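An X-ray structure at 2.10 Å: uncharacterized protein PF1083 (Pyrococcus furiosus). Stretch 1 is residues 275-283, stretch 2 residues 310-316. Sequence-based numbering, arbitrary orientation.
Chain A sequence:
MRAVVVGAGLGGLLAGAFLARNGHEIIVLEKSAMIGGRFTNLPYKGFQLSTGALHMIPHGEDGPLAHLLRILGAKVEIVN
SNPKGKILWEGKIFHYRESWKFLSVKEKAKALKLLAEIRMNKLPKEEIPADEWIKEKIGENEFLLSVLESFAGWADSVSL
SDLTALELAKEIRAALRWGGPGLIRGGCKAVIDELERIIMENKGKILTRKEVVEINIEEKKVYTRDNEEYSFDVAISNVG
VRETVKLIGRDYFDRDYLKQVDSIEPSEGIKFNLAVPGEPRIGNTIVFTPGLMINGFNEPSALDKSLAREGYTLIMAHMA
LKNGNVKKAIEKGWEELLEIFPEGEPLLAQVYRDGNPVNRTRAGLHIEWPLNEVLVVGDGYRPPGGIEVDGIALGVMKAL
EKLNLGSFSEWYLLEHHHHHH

Stretch 1, residues 275-283: AVPGEPRIG
Stretch 2 310-316: EGYTLIM

Strand 275-277 runs antiparallel to strand 312-316, their N-to-C directions 145° apart and their axes approaching to 4.6 Å. Ala275 faces Leu314, Val276 faces Thr313 and Pro277 faces Tyr312. The paired residues are extended, for example -94/125 at Val276 and -132/157 at Tyr312. Val276 and Thr313 form the hydrogen-bonded pair: Val276 N donates to Thr313 O (3.0 Å) and Thr313 N to Val276 O (2.8 Å). Pro277 lacks an amide hydrogen, but it occupies a non-hydrogen-bonded position, so no bond across this pair is forfeited. Just beyond the last paired residues, Gly278 N donates a nearly linear hydrogen bond to Gly311 O (3.1 Å). Both glycines have positive phi, 106/-154 at Gly278 and 67/14 at Gly311; at Gly278 a CB would jam against the carbonyl of Pro277.

On one face, Tyr312 (chi1 -82°, m; chi2 -69°) swings the end of its side chain nearer the neighbouring strand, with Val276 O at the ring edge, 3.6 Å from CD1 of Tyr312. Its CE1 lies 3.3 Å from CG of Pro277, whose ring is C-gamma exo, and its CD1 lies 4.2 Å from CB of Ala275. The small alanine methyl group lies beside the ring, and the proline ring carbon comes closer to it.

On the opposite face, Val276 and Thr313, both beta-branched and both m (chi1 -54° and -57°), meet with Val276 CG2 3.2 Å from Thr313 CB. Threonine suits this place doubly: its carbon atoms pack in the sheet, while OG1 turns to the loop and donates a weak hydrogen bond to Gly278 O (3.0 Å). Ile315 (m, m) sets its CG1 3.8 Å from CG1 of Val276. The CA-to-CB bond of Ile282 points sideways, yet its p, t rotamer carries CD1 to 4.4 Å from CD1 of Ile315. From the loop, Arg281 (m, m, t, chi4 77°) folds back to the end of its own strand, NH2 making a weak hydrogen bond to Pro277 O (2.7 Å).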

# COMPACT_ATOMS: atom_id res chain seq x y z
N ALA A 275 -19.79 -2.17 -10.81
CA ALA A 275 -20.96 -2.74 -10.15
C ALA A 275 -21.56 -3.86 -11.00
O ALA A 275 -22.32 -3.59 -11.93
CB ALA A 275 -22.00 -1.65 -9.90
N VAL A 276 -21.22 -5.10 -10.68
CA VAL A 276 -21.72 -6.24 -11.42
C VAL A 276 -22.96 -6.82 -10.73
O VAL A 276 -22.95 -7.14 -9.55
CB VAL A 276 -20.64 -7.35 -11.54
CG1 VAL A 276 -19.36 -6.77 -12.14
CG2 VAL A 276 -20.35 -7.96 -10.19
N PRO A 277 -24.07 -6.93 -11.48
CA PRO A 277 -25.33 -7.46 -10.94
C PRO A 277 -25.24 -8.94 -10.57
O PRO A 277 -24.61 -9.73 -11.28
CB PRO A 277 -26.32 -7.22 -12.08
CG PRO A 277 -25.76 -6.02 -12.77
CD PRO A 277 -24.29 -6.33 -12.81
N GLY A 278 -25.86 -9.31 -9.45
CA GLY A 278 -25.86 -10.70 -9.06
C GLY A 278 -24.98 -11.13 -7.90
O GLY A 278 -24.66 -10.34 -7.01
N GLU A 279 -24.59 -12.40 -7.92
CA GLU A 279 -23.77 -13.01 -6.89
C GLU A 279 -22.28 -12.82 -7.15
O GLU A 279 -21.87 -12.55 -8.28
CB GLU A 279 -24.08 -14.50 -6.80
CG GLU A 279 -25.51 -14.81 -6.40
CD GLU A 279 -25.83 -14.37 -4.98
OE1 GLU A 279 -25.21 -14.91 -4.04
OE2 GLU A 279 -26.70 -13.49 -4.81
N PRO A 280 -21.44 -12.98 -6.11
CA PRO A 280 -19.99 -12.82 -6.27
C PRO A 280 -19.49 -13.67 -7.43
O PRO A 280 -19.86 -14.84 -7.55
CB PRO A 280 -19.44 -13.28 -4.92
CG PRO A 280 -20.49 -14.24 -4.43
CD PRO A 280 -21.76 -13.51 -4.78
N ARG A 281 -18.66 -13.08 -8.28
CA ARG A 281 -18.14 -13.77 -9.45
C ARG A 281 -16.77 -14.42 -9.24
O ARG A 281 -16.40 -15.32 -9.99
CB ARG A 281 -18.06 -12.80 -10.63
CG ARG A 281 -19.38 -12.13 -11.00
CD ARG A 281 -20.46 -13.16 -11.34
NE ARG A 281 -21.75 -12.54 -11.64
CZ ARG A 281 -22.05 -11.94 -12.79
NH1 ARG A 281 -21.15 -11.88 -13.77
NH2 ARG A 281 -23.25 -11.40 -12.96
N ILE A 282 -16.01 -13.96 -8.25
CA ILE A 282 -14.70 -14.54 -8.03
C ILE A 282 -14.43 -14.93 -6.58
O ILE A 282 -13.56 -15.75 -6.30
CB ILE A 282 -13.58 -13.58 -8.54
CG1 ILE A 282 -13.61 -12.28 -7.74
CG2 ILE A 282 -13.79 -13.27 -10.02
CD1 ILE A 282 -12.50 -11.31 -8.13
N GLY A 283 -15.19 -14.35 -5.66
CA GLY A 283 -15.00 -14.66 -4.25
C GLY A 283 -13.78 -13.98 -3.66
O GLY A 283 -13.19 -13.09 -4.28
N GLU A 310 -27.20 -3.49 -2.63
CA GLU A 310 -28.11 -4.64 -2.69
C GLU A 310 -28.23 -5.19 -4.11
O GLU A 310 -28.34 -4.43 -5.08
CB GLU A 310 -29.49 -4.23 -2.18
CG GLU A 310 -30.59 -5.27 -2.40
CD GLU A 310 -30.36 -6.55 -1.62
OE1 GLU A 310 -30.19 -6.48 -0.38
OE2 GLU A 310 -30.36 -7.64 -2.24
N GLY A 311 -28.19 -6.51 -4.23
CA GLY A 311 -28.31 -7.15 -5.53
C GLY A 311 -27.12 -6.90 -6.44
O GLY A 311 -27.18 -7.16 -7.65
N TYR A 312 -26.04 -6.39 -5.86
CA TYR A 312 -24.84 -6.09 -6.63
C TYR A 312 -23.57 -6.61 -5.98
O TYR A 312 -23.52 -6.85 -4.77
CB TYR A 312 -24.70 -4.59 -6.83
CG TYR A 312 -25.52 -4.03 -7.97
CD1 TYR A 312 -25.20 -4.33 -9.29
CD2 TYR A 312 -26.60 -3.19 -7.72
CE1 TYR A 312 -25.94 -3.80 -10.34
CE2 TYR A 312 -27.35 -2.66 -8.77
CZ TYR A 312 -27.01 -2.97 -10.07
OH TYR A 312 -27.74 -2.43 -11.11
N THR A 313 -22.55 -6.81 -6.80
CA THR A 313 -21.25 -7.25 -6.34
C THR A 313 -20.30 -6.12 -6.71
O THR A 313 -20.47 -5.47 -7.75
CB THR A 313 -20.81 -8.53 -7.06
OG1 THR A 313 -21.79 -9.56 -6.87
CG2 THR A 313 -19.48 -9.01 -6.50
N LEU A 314 -19.32 -5.86 -5.85
CA LEU A 314 -18.37 -4.79 -6.10
C LEU A 314 -17.04 -5.35 -6.62
O LEU A 314 -16.41 -6.18 -5.98
CB LEU A 314 -18.14 -3.99 -4.81
CG LEU A 314 -17.06 -2.89 -4.81
CD1 LEU A 314 -17.22 -1.98 -6.02
CD2 LEU A 314 -17.16 -2.09 -3.51
N ILE A 315 -16.65 -4.90 -7.81
CA ILE A 315 -15.40 -5.33 -8.43
C ILE A 315 -14.47 -4.13 -8.50
O ILE A 315 -14.88 -3.05 -8.91
CB ILE A 315 -15.63 -5.87 -9.86
CG1 ILE A 315 -16.36 -7.22 -9.81
CG2 ILE A 315 -14.29 -6.00 -10.60
CD1 ILE A 315 -15.55 -8.34 -9.20
N MSE A 316 -13.22 -4.32 -8.10
CA MSE A 316 -12.23 -3.25 -8.15
C MSE A 316 -11.03 -3.73 -8.94
O MSE A 316 -10.43 -4.75 -8.61
CB MSE A 316 -11.77 -2.85 -6.74
CG MSE A 316 -12.78 -2.03 -5.91
SE MSE A 316 -12.04 -1.50 -4.32
CE MSE A 316 -13.35 -0.57 -3.60